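Local atomic coordinates of possible thiol-disulfide isomerase (Cytophaga hutchinsonii, PDB entry 3HCZ), a protein that is probably a thiol-disulfide oxidoreductase of the thioredoxin superfamily, although its precise function and substrates have not been established. Residues 69-74 / 93-98; 37-42 / 77-82; 9-14 / 24-29. All blocks are in the same frame, centred on the assembly; numbering follows the deposited sequence.

Contact 1: residues 69-74 / 93-98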
loop_
_atom_site.group_PDB
_atom_site.type_symbol
_atom_site.label_atom_id
_atom_site.label_comp_id
_atom_site.label_asym_id
_atom_site.label_seq_id
_atom_site.Cartn_x
_atom_site.Cartn_y
_atom_site.Cartn_z
ATOM N N ALA A 69 2.148 -3.125 -1.522
ATOM C CA ALA A 69 1.556 -3.880 -0.439
ATOM C C ALA A 69 2.690 -4.155 0.561
ATOM O O ALA A 69 3.503 -5.076 0.365
ATOM C CB ALA A 69 0.888 -5.181 -0.915
ATOM N N ALA A 70 2.771 -3.292 1.564
ATOM C CA ALA A 70 3.915 -3.251 2.510
ATOM C C ALA A 70 3.597 -4.159 3.712
ATOM O O ALA A 70 2.918 -3.757 4.662
ATOM C CB ALA A 70 4.163 -1.802 2.954
ATOM N N ASN A 71 4.076 -5.398 3.649
ATOM C CA ASN A 71 3.900 -6.284 4.756
ATOM C C ASN A 71 4.866 -5.871 5.887
ATOM O O ASN A 71 6.039 -5.600 5.621
ATOM C CB ASN A 71 4.114 -7.716 4.295
ATOM C CG ASN A 71 4.065 -8.675 5.427
ATOM O OD1 ASN A 71 5.069 -8.887 6.123
ATOM N ND2 ASN A 71 2.897 -9.302 5.626
ATOM N N ILE A 72 4.348 -5.758 7.121
ATOM C CA ILE A 72 5.131 -5.221 8.243
ATOM C C ILE A 72 5.924 -6.262 9.039
ATOM O O ILE A 72 6.485 -5.937 10.098
ATOM C CB ILE A 72 4.249 -4.352 9.174
ATOM C CG1 ILE A 72 3.147 -5.201 9.867
ATOM C CG2 ILE A 72 3.638 -3.222 8.366
ATOM C CD1 ILE A 72 2.590 -4.577 11.130
ATOM N N GLU A 73 6.015 -7.504 8.553
ATOM C CA GLU A 73 6.534 -8.596 9.408
ATOM C C GLU A 73 8.036 -8.654 9.317
ATOM O O GLU A 73 8.605 -8.132 8.363
ATOM C CB GLU A 73 5.954 -9.946 8.962
ATOM C CG GLU A 73 4.424 -10.027 9.141
ATOM C CD GLU A 73 3.859 -11.348 8.668
ATOM O OE1 GLU A 73 4.244 -12.419 9.221
ATOM O OE2 GLU A 73 3.042 -11.335 7.736
ATOM N N ARG A 74 8.678 -9.314 10.279
ATOM C CA ARG A 74 10.138 -9.349 10.329
ATOM C C ARG A 74 10.738 -10.676 9.890
ATOM O O ARG A 74 11.936 -10.910 10.100
ATOM C CB ARG A 74 10.627 -8.942 11.740
ATOM C CG ARG A 74 10.214 -7.513 12.134
ATOM C CD ARG A 74 10.922 -6.490 11.185
ATOM N NE ARG A 74 10.526 -5.104 11.446
ATOM C CZ ARG A 74 10.905 -4.088 10.660
ATOM N NH1 ARG A 74 11.741 -4.319 9.640
ATOM N NH2 ARG A 74 10.507 -2.847 10.923
ATOM N N ASN A 93 4.020 -6.748 -3.810
ATOM C CA ASN A 93 4.292 -7.206 -2.448
ATOM C C ASN A 93 5.727 -6.914 -2.034
ATOM O O ASN A 93 6.675 -7.338 -2.726
ATOM C CB ASN A 93 4.070 -8.713 -2.344
ATOM C CG ASN A 93 2.607 -9.081 -2.467
ATOM O OD1 ASN A 93 1.798 -8.700 -1.612
ATOM N ND2 ASN A 93 2.254 -9.841 -3.521
ATOM N N VAL A 94 5.876 -6.191 -0.940
ATOM C CA VAL A 94 7.183 -5.930 -0.362
ATOM C C VAL A 94 7.194 -6.191 1.149
ATOM O O VAL A 94 6.127 -6.254 1.794
ATOM C CB VAL A 94 7.708 -4.474 -0.645
ATOM C CG1 VAL A 94 7.961 -4.259 -2.146
ATOM C CG2 VAL A 94 6.736 -3.378 -0.113
ATOM N N ARG A 95 8.408 -6.357 1.683
ATOM C CA ARG A 95 8.600 -6.510 3.122
ATOM C C ARG A 95 9.895 -5.767 3.444
ATOM O O ARG A 95 10.736 -5.581 2.547
ATOM C CB ARG A 95 8.700 -8.012 3.510
ATOM C CG ARG A 95 8.452 -8.270 4.997
ATOM C CD ARG A 95 8.609 -9.771 5.400
ATOM N NE ARG A 95 9.964 -10.334 5.192
ATOM C CZ ARG A 95 11.022 -10.063 5.961
ATOM N NH1 ARG A 95 12.187 -10.593 5.682
ATOM N NH2 ARG A 95 10.939 -9.201 6.973
ATOM N N ASP A 96 10.096 -5.390 4.707
ATOM C CA ASP A 96 11.326 -4.710 5.124
ATOM C C ASP A 96 12.484 -5.633 5.474
ATOM O O ASP A 96 13.038 -5.584 6.581
ATOM C CB ASP A 96 10.974 -3.719 6.249
ATOM C CG ASP A 96 12.123 -2.757 6.564
ATOM O OD1 ASP A 96 12.865 -2.332 5.635
ATOM O OD2 ASP A 96 12.319 -2.459 7.746
ATOM N N SER A 97 12.903 -6.446 4.500
ATOM C CA SER A 97 13.859 -7.502 4.759
ATOM C C SER A 97 15.254 -6.936 5.017
ATOM O O SER A 97 16.108 -7.624 5.581
ATOM C CB SER A 97 13.935 -8.517 3.584
ATOM O OG SER A 97 14.623 -7.995 2.465
ATOM N N LYS A 98 15.501 -5.706 4.575
ATOM C CA LYS A 98 16.811 -5.102 4.836
ATOM C C LYS A 98 16.784 -4.051 5.935
ATOM O O LYS A 98 17.737 -3.253 6.059
ATOM C CB LYS A 98 17.370 -4.515 3.557
ATOM C CG LYS A 98 17.588 -5.551 2.500
ATOM C CD LYS A 98 18.993 -6.027 2.531
ATOM C CE LYS A 98 19.225 -6.963 1.353
ATOM N NZ LYS A 98 20.558 -6.769 0.753
HETATM O O HOH W 1 3.025 -7.708 0.809
HETATM O O HOH W 2 8.392 -5.564 6.914
#
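R95 lies beside N71 and E73, its side chain reaching past the end of strand 65-71. Its CB is 4.2 Å from N71 O. CG, anti to the backbone N (chi1 -161°), lies 3.4 Å from E73 O; CD packs against the same oxygen, and both also lie against N71 OD1. The chain bends at chi3 before NE, which forms a salt bridge with D76. CZ comes near R74 C, and R95 NH2 donates to E73 O (2.9 Å) in the guanidinium plane. N71 holds E73: its OD1 accepts from E73 N, from above the amide plane, in an Asx turn, and its ND2 donates to E73 OE2, also bonded to S41. Farther out, R74 NH1 forms a salt bridge with D96 OD2 (2.7 Å) on its anti side, the flat groups 64° apart. Where the strands part, one water donates to N71 O and E73 O and accepts from D96 N. Earlier in the strands the backbones are joined by V94 N to A69 O and N71 N to V94 O, both 2.9 Å. This is parallel pairing across a beta-alpha-beta crossover through helix 77-86, which adds an edge strand to the thioredoxin-like sheet, consistent with the AhpC/TSA family.

Contact 2: residues 37-42 / 77-82. With SO4 (sulfate ion), chain C.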
loop_
_atom_site.group_PDB
_atom_site.type_symbol
_atom_site.label_atom_id
_atom_site.label_comp_id
_atom_site.label_asym_id
_atom_site.label_seq_id
_atom_site.Cartn_x
_atom_site.Cartn_y
_atom_site.Cartn_z
ATOM N N PHE A 37 -0.303 0.194 1.109
ATOM C CA PHE A 37 -1.122 -0.699 1.979
ATOM C C PHE A 37 -0.302 -1.506 2.983
ATOM O O PHE A 37 0.383 -2.456 2.612
ATOM C CB PHE A 37 -1.973 -1.616 1.069
ATOM C CG PHE A 37 -2.938 -2.477 1.787
ATOM C CD1 PHE A 37 -4.067 -1.929 2.423
ATOM C CD2 PHE A 37 -2.734 -3.856 1.844
ATOM C CE1 PHE A 37 -4.996 -2.778 3.096
ATOM C CE2 PHE A 37 -3.645 -4.693 2.514
ATOM C CZ PHE A 37 -4.777 -4.144 3.131
ATOM N N PHE A 38 -0.418 -1.167 4.272
ATOM C CA PHE A 38 0.364 -1.848 5.300
ATOM C C PHE A 38 -0.493 -2.943 5.909
ATOM O O PHE A 38 -1.639 -2.689 6.314
ATOM C CB PHE A 38 0.840 -0.886 6.405
ATOM C CG PHE A 38 1.715 0.235 5.917
ATOM C CD1 PHE A 38 3.124 0.090 5.887
ATOM C CD2 PHE A 38 1.147 1.469 5.530
ATOM C CE1 PHE A 38 3.967 1.130 5.409
ATOM C CE2 PHE A 38 1.983 2.543 5.071
ATOM C CZ PHE A 38 3.391 2.373 4.998
ATOM N N TRP A 39 0.057 -4.152 5.985
ATOM C CA TRP A 39 -0.723 -5.314 6.408
ATOM C C TRP A 39 0.182 -6.345 7.054
ATOM O O TRP A 39 1.427 -6.237 7.020
ATOM C CB TRP A 39 -1.502 -5.917 5.216
ATOM C CG TRP A 39 -0.636 -6.634 4.234
ATOM C CD1 TRP A 39 0.223 -6.071 3.285
ATOM C CD2 TRP A 39 -0.506 -8.049 4.111
ATOM N NE1 TRP A 39 0.839 -7.081 2.566
ATOM C CE2 TRP A 39 0.417 -8.295 3.068
ATOM C CE3 TRP A 39 -1.094 -9.140 4.782
ATOM C CZ2 TRP A 39 0.776 -9.595 2.687
ATOM C CZ3 TRP A 39 -0.745 -10.430 4.400
ATOM C CH2 TRP A 39 0.176 -10.645 3.357
ATOM N N ASP A 40 -0.453 -7.336 7.697
ATOM C CA ASP A 40 0.255 -8.335 8.497
ATOM C C ASP A 40 -0.491 -9.654 8.316
ATOM O O ASP A 40 -1.698 -9.730 8.570
ATOM C CB ASP A 40 0.250 -7.877 9.968
ATOM C CG ASP A 40 1.024 -8.785 10.897
ATOM O OD1 ASP A 40 1.431 -9.914 10.542
ATOM O OD2 ASP A 40 1.180 -8.362 12.062
ATOM N N SER A 41 0.215 -10.687 7.867
ATOM C CA SER A 41 -0.436 -11.997 7.683
ATOM C C SER A 41 -0.913 -12.568 9.015
ATOM O O SER A 41 -1.882 -13.339 9.071
ATOM C CB SER A 41 0.507 -12.979 6.971
ATOM O OG SER A 41 1.470 -13.495 7.891
ATOM N N GLN A 42 -0.270 -12.159 10.099
ATOM C CA GLN A 42 -0.661 -12.668 11.413
ATOM C C GLN A 42 -1.979 -12.122 11.916
ATOM O O GLN A 42 -2.429 -12.492 12.986
ATOM C CB GLN A 42 0.454 -12.455 12.423
ATOM C CG GLN A 42 1.735 -13.167 11.974
ATOM C CD GLN A 42 1.477 -14.623 11.618
ATOM O OE1 GLN A 42 1.380 -15.453 12.505
ATOM N NE2 GLN A 42 1.367 -14.940 10.322
ATOM N N GLU A 77 8.498 -16.145 6.107
ATOM C CA GLU A 77 7.762 -17.370 5.888
ATOM C C GLU A 77 6.252 -17.222 5.742
ATOM O O GLU A 77 5.668 -17.737 4.763
ATOM C CB GLU A 77 8.089 -18.399 6.964
ATOM C CG GLU A 77 7.535 -19.771 6.645
ATOM C CD GLU A 77 7.968 -20.812 7.659
ATOM O OE1 GLU A 77 7.083 -21.496 8.245
ATOM O OE2 GLU A 77 9.202 -20.943 7.881
ATOM N N GLU A 78 5.628 -16.576 6.735
ATOM C CA GLU A 78 4.169 -16.446 6.772
ATOM C C GLU A 78 3.650 -15.477 5.700
ATOM O O GLU A 78 2.564 -15.676 5.129
ATOM C CB GLU A 78 3.688 -15.988 8.149
ATOM C CG GLU A 78 3.925 -17.071 9.229
ATOM C CD GLU A 78 3.352 -18.440 8.811
ATOM O OE1 GLU A 78 2.125 -18.540 8.516
ATOM O OE2 GLU A 78 4.131 -19.427 8.788
ATOM N N TRP A 79 4.436 -14.430 5.455
ATOM C CA TRP A 79 4.143 -13.484 4.396
ATOM C C TRP A 79 4.032 -14.214 3.041
ATOM O O TRP A 79 3.041 -14.058 2.310
ATOM C CB TRP A 79 5.271 -12.458 4.387
ATOM C CG TRP A 79 5.292 -11.485 3.265
ATOM C CD1 TRP A 79 4.244 -10.676 2.844
ATOM C CD2 TRP A 79 6.420 -11.145 2.443
ATOM N NE1 TRP A 79 4.674 -9.863 1.800
ATOM C CE2 TRP A 79 5.989 -10.148 1.523
ATOM C CE3 TRP A 79 7.746 -11.584 2.385
ATOM C CZ2 TRP A 79 6.858 -9.568 0.567
ATOM C CZ3 TRP A 79 8.617 -11.021 1.416
ATOM C CH2 TRP A 79 8.163 -10.020 0.523
ATOM N N LEU A 80 5.040 -15.018 2.718
ATOM C CA LEU A 80 5.052 -15.710 1.426
ATOM C C LEU A 80 3.933 -16.756 1.350
ATOM O O LEU A 80 3.274 -16.889 0.292
ATOM C CB LEU A 80 6.435 -16.324 1.118
ATOM C CG LEU A 80 7.573 -15.287 1.020
ATOM C CD1 LEU A 80 8.964 -15.882 0.838
ATOM C CD2 LEU A 80 7.255 -14.320 -0.130
ATOM N N LYS A 81 3.719 -17.478 2.454
ATOM C CA LYS A 81 2.627 -18.449 2.531
ATOM C C LYS A 81 1.264 -17.798 2.269
ATOM O O LYS A 81 0.409 -18.342 1.559
ATOM C CB LYS A 81 2.617 -19.151 3.898
ATOM C CG LYS A 81 1.497 -20.189 4.020
ATOM C CD LYS A 81 1.448 -20.911 5.394
ATOM C CE LYS A 81 2.843 -21.277 5.942
ATOM N NZ LYS A 81 2.756 -21.711 7.392
ATOM N N PHE A 82 1.055 -16.635 2.851
ATOM C CA PHE A 82 -0.183 -15.919 2.607
ATOM C C PHE A 82 -0.288 -15.519 1.128
ATOM O O PHE A 82 -1.341 -15.718 0.514
ATOM C CB PHE A 82 -0.237 -14.676 3.479
ATOM C CG PHE A 82 -1.556 -13.981 3.465
ATOM C CD1 PHE A 82 -2.458 -14.150 4.518
ATOM C CD2 PHE A 82 -1.874 -13.110 2.432
ATOM C CE1 PHE A 82 -3.683 -13.494 4.528
ATOM C CE2 PHE A 82 -3.090 -12.433 2.425
ATOM C CZ PHE A 82 -4.002 -12.609 3.478
HETATM S S SO4 C . 12.004 -16.566 7.683
HETATM O O1 SO4 C . 10.580 -16.878 7.764
HETATM O O2 SO4 C . 12.596 -17.347 6.604
HETATM O O3 SO4 C . 12.281 -15.142 7.435
HETATM O O4 SO4 C . 12.632 -16.948 8.946
HETATM O O HOH W 1 3.025 -7.708 0.809
#
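W39, W79 and F82 form the aromatic cluster that joins the end of strand 33-39 to helix 77-86. The six-membered ring of W39 lies oblique to both partners. Its CZ3 stands over one face of the F82 ring, toward the rim, while CH2 approaches F82 CD2 to 3.3 Å; the two planes are 49° apart. On the other partner, W39 CZ2 meets the edge of the W79 indole in its plane, 3.6 Å from W79 CD1. With CG between the backbone N and the carbonyl carbon (chi1 72°), the W39 indole leaves the strand toward helix 77-86.

Contacts of mixed polarity lie beside the rings. S41 OG is 3.3 Å from E78 CB, and S41 CB packs on F82 CB. Q42 NE2 also reaches E78 CB, at 3.3 Å, the two side chains crossing at about a right angle.

No direct hydrogen bond joins the segments; a water does so instead, accepting from W39 NE1 and W79 NE1, each 2.9 Å away. Within the loop, Q42 NE2 donates in its amide plane to S41 OG, which is bonded also to E73, and D40 OD1 accepts from Q42 N in an Asx turn. On the helix, K81 NZ forms a salt bridge with E78 OE2 through the syn lone pair. At the helix start, E77 N donates to O1 of a sulfate (2.8 Å), which D76 N binds too; the ion probably comes from the crystallisation liquor.

A Cys-Gly-His-Cys sequence begins directly after Q42. The contact packs the end of the first core strand of a thioredoxin fold, and the loop leading to this probable redox-active CXXC site, against helix 77-86.

Contact 3: residues 9-14 / 24-29. With SO4 (sulfate ion), chain B.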
loop_
_atom_site.group_PDB
_atom_site.type_symbol
_atom_site.label_atom_id
_atom_site.label_comp_id
_atom_site.label_asym_id
_atom_site.label_seq_id
_atom_site.Cartn_x
_atom_site.Cartn_y
_atom_site.Cartn_z
ATOM N N LYS A 9 1.568 16.325 1.303
ATOM C CA LYS A 9 3.007 16.117 1.524
ATOM C C LYS A 9 3.385 14.809 0.870
ATOM O O LYS A 9 2.522 13.918 0.750
ATOM C CB LYS A 9 3.314 16.045 3.013
ATOM C CG LYS A 9 2.826 17.271 3.777
ATOM C CD LYS A 9 3.836 18.394 3.641
ATOM C CE LYS A 9 3.571 19.563 4.557
ATOM N NZ LYS A 9 3.031 20.649 3.712
ATOM N N LYS A 10 4.640 14.692 0.424
ATOM C CA LYS A 10 5.128 13.424 -0.171
ATOM C C LYS A 10 5.194 12.377 0.945
ATOM O O LYS A 10 5.663 12.680 2.059
ATOM C CB LYS A 10 6.482 13.634 -0.881
ATOM C CG LYS A 10 6.782 12.601 -1.978
ATOM C CD LYS A 10 7.940 13.061 -2.901
ATOM C CE LYS A 10 8.524 11.930 -3.781
ATOM N NZ LYS A 10 9.683 12.425 -4.677
ATOM N N ALA A 11 4.666 11.175 0.687
ATOM C CA ALA A 11 4.713 10.093 1.669
ATOM C C ALA A 11 6.196 9.777 1.896
ATOM O O ALA A 11 6.989 9.884 0.949
ATOM C CB ALA A 11 3.983 8.848 1.153
ATOM N N PRO A 12 6.589 9.421 3.141
ATOM C CA PRO A 12 7.994 9.018 3.344
ATOM C C PRO A 12 8.402 7.869 2.415
ATOM O O PRO A 12 7.618 6.920 2.223
ATOM C CB PRO A 12 8.007 8.516 4.790
ATOM C CG PRO A 12 6.904 9.337 5.484
ATOM C CD PRO A 12 5.851 9.561 4.420
ATOM N N ASN A 13 9.616 7.919 1.874
ATOM C CA ASN A 13 10.067 6.840 0.969
ATOM C C ASN A 13 10.197 5.554 1.806
ATOM O O ASN A 13 10.369 5.599 3.025
ATOM C CB ASN A 13 11.406 7.211 0.283
ATOM C CG ASN A 13 11.711 6.374 -0.974
ATOM O OD1 ASN A 13 10.947 5.476 -1.386
ATOM N ND2 ASN A 13 12.851 6.672 -1.593
ATOM N N LEU A 14 10.075 4.414 1.136
ATOM C CA LEU A 14 10.226 3.082 1.766
ATOM C C LEU A 14 11.258 2.313 0.942
ATOM O O LEU A 14 11.156 2.236 -0.282
ATOM C CB LEU A 14 8.890 2.327 1.755
ATOM C CG LEU A 14 7.855 2.976 2.692
ATOM C CD1 LEU A 14 6.454 2.430 2.374
ATOM C CD2 LEU A 14 8.204 2.588 4.099
ATOM N N ARG A 24 12.699 -2.643 -4.093
ATOM C CA ARG A 24 11.723 -1.904 -4.891
ATOM C C ARG A 24 11.308 -0.680 -4.100
ATOM O O ARG A 24 10.356 -0.733 -3.309
ATOM C CB ARG A 24 10.509 -2.790 -5.236
ATOM C CG ARG A 24 10.811 -4.029 -6.114
ATOM C CD ARG A 24 11.328 -3.694 -7.562
ATOM N NE ARG A 24 10.604 -2.542 -8.142
ATOM C CZ ARG A 24 9.360 -2.578 -8.631
ATOM N NH1 ARG A 24 8.816 -1.466 -9.075
ATOM N NH2 ARG A 24 8.646 -3.702 -8.694
ATOM N N TYR A 25 12.058 0.409 -4.240
ATOM C CA TYR A 25 11.740 1.621 -3.468
ATOM C C TYR A 25 10.398 2.202 -3.850
ATOM O O TYR A 25 10.027 2.231 -5.044
ATOM C CB TYR A 25 12.768 2.759 -3.631
ATOM C CG TYR A 25 14.228 2.442 -3.351
ATOM C CD1 TYR A 25 14.629 1.244 -2.680
ATOM C CD2 TYR A 25 15.210 3.366 -3.739
ATOM C CE1 TYR A 25 16.030 0.969 -2.444
ATOM C CE2 TYR A 25 16.578 3.130 -3.495
ATOM C CZ TYR A 25 16.963 1.928 -2.854
ATOM O OH TYR A 25 18.284 1.743 -2.640
ATOM N N LEU A 26 9.685 2.705 -2.841
ATOM C CA LEU A 26 8.383 3.334 -3.100
ATOM C C LEU A 26 8.466 4.424 -4.172
ATOM O O LEU A 26 7.626 4.474 -5.111
ATOM C CB LEU A 26 7.773 3.886 -1.792
ATOM C CG LEU A 26 6.501 4.718 -2.008
ATOM C CD1 LEU A 26 5.371 3.820 -2.555
ATOM C CD2 LEU A 26 6.091 5.380 -0.659
ATOM N N TYR A 27 9.477 5.285 -4.065
ATOM C CA TYR A 27 9.584 6.407 -4.956
ATOM C C TYR A 27 9.884 5.999 -6.407
ATOM O O TYR A 27 9.675 6.791 -7.351
ATOM C CB TYR A 27 10.678 7.365 -4.451
ATOM C CG TYR A 27 10.220 8.295 -3.316
ATOM C CD1 TYR A 27 9.061 8.041 -2.591
ATOM C CD2 TYR A 27 11.003 9.371 -2.935
ATOM C CE1 TYR A 27 8.652 8.879 -1.547
ATOM C CE2 TYR A 27 10.627 10.215 -1.896
ATOM C CZ TYR A 27 9.452 9.962 -1.209
ATOM O OH TYR A 27 9.108 10.810 -0.193
ATOM N N ASP A 28 10.343 4.779 -6.592
ATOM C CA ASP A 28 10.659 4.278 -7.931
ATOM C C ASP A 28 9.472 3.636 -8.653
ATOM O O ASP A 28 9.576 3.307 -9.855
ATOM C CB ASP A 28 11.840 3.293 -7.870
ATOM C CG ASP A 28 13.139 3.987 -7.538
ATOM O OD1 ASP A 28 13.276 5.158 -7.936
ATOM O OD2 ASP A 28 14.017 3.393 -6.870
ATOM N N VAL A 29 8.356 3.506 -7.961
ATOM C CA VAL A 29 7.134 2.993 -8.545
ATOM C C VAL A 29 6.599 4.038 -9.519
ATOM O O VAL A 29 6.532 5.214 -9.163
ATOM C CB VAL A 29 6.095 2.654 -7.479
ATOM C CG1 VAL A 29 4.771 2.229 -8.152
ATOM C CG2 VAL A 29 6.667 1.482 -6.600
HETATM S S SO4 B . 12.099 10.832 2.573
HETATM O O1 SO4 B . 10.662 10.843 2.817
HETATM O O2 SO4 B . 12.501 9.554 2.018
HETATM O O3 SO4 B . 12.527 11.816 1.567
HETATM O O4 SO4 B . 12.733 11.088 3.874
#
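Y27 is sandwiched between K10 and N13. K10 CE lies 3.5 Å from the Y27 ring centroid in a CH-pi contact over one face; K10 NZ, at 4.1 Å, adds an off-centre cation-pi interaction. The extended lysine chain, with CG anti to the backbone N (chi1 -156°), runs past the hydroxyl before reaching the ring. On the opposite face N13 CB sits over the ring centre, and the N13 amide stacks with its plane 7° from the ring's.

Hydrogen bonds hold both ends of the tyrosine: Y27 OH donates to A11 O (2.6 Å) at the ring edge, and Y27 N donates to N13 OD1 (3.1 Å) from above the amide plane. L26 N donates to L14 O in the carbonyl plane, at 3.0 Å. A sulfate, probably from the crystallisation liquor, accepts from N13 N through O1 (3.2 Å). The touching parts, 10-14 and 24-27, run nearly antiparallel; both segments precede strand 33-39, first of the thioredoxin-like core, and 26-28 forms a short 3-10 turn.

Apolar contacts lie on the inner side: L14 CB meets L26 CB at 4.0 Å, both leucines touching Y107 and Y68, and A11 CB approaches L26 CD2. P12 O, bonded to Y107 OH, lies by L26 CD2.

Contacts 1 and 2 are mainly buried and share one neighbourhood: strands 33-39 and 65-71 are adjacent in the sheet, and helix 77-86 leads from 65-71 to 92-95. They meet directly, A70 N lying 2.7 Å from F37 O in a probable hydrogen bond between the neighbouring strands, and N71 packing on W79. Contact 1 relies on backbone pairing and charged groups at the strand ends, whereas contact 2 is built from aromatic rings and one bridging water. Contact 3, only partly buried, lies about 20 Å from contact 2 between centres and joins two loops preceding the sheet, through a tyrosine sandwich and hydrogen bonds. It still reaches the other two by packing: R24 on V94 and L14 on F38.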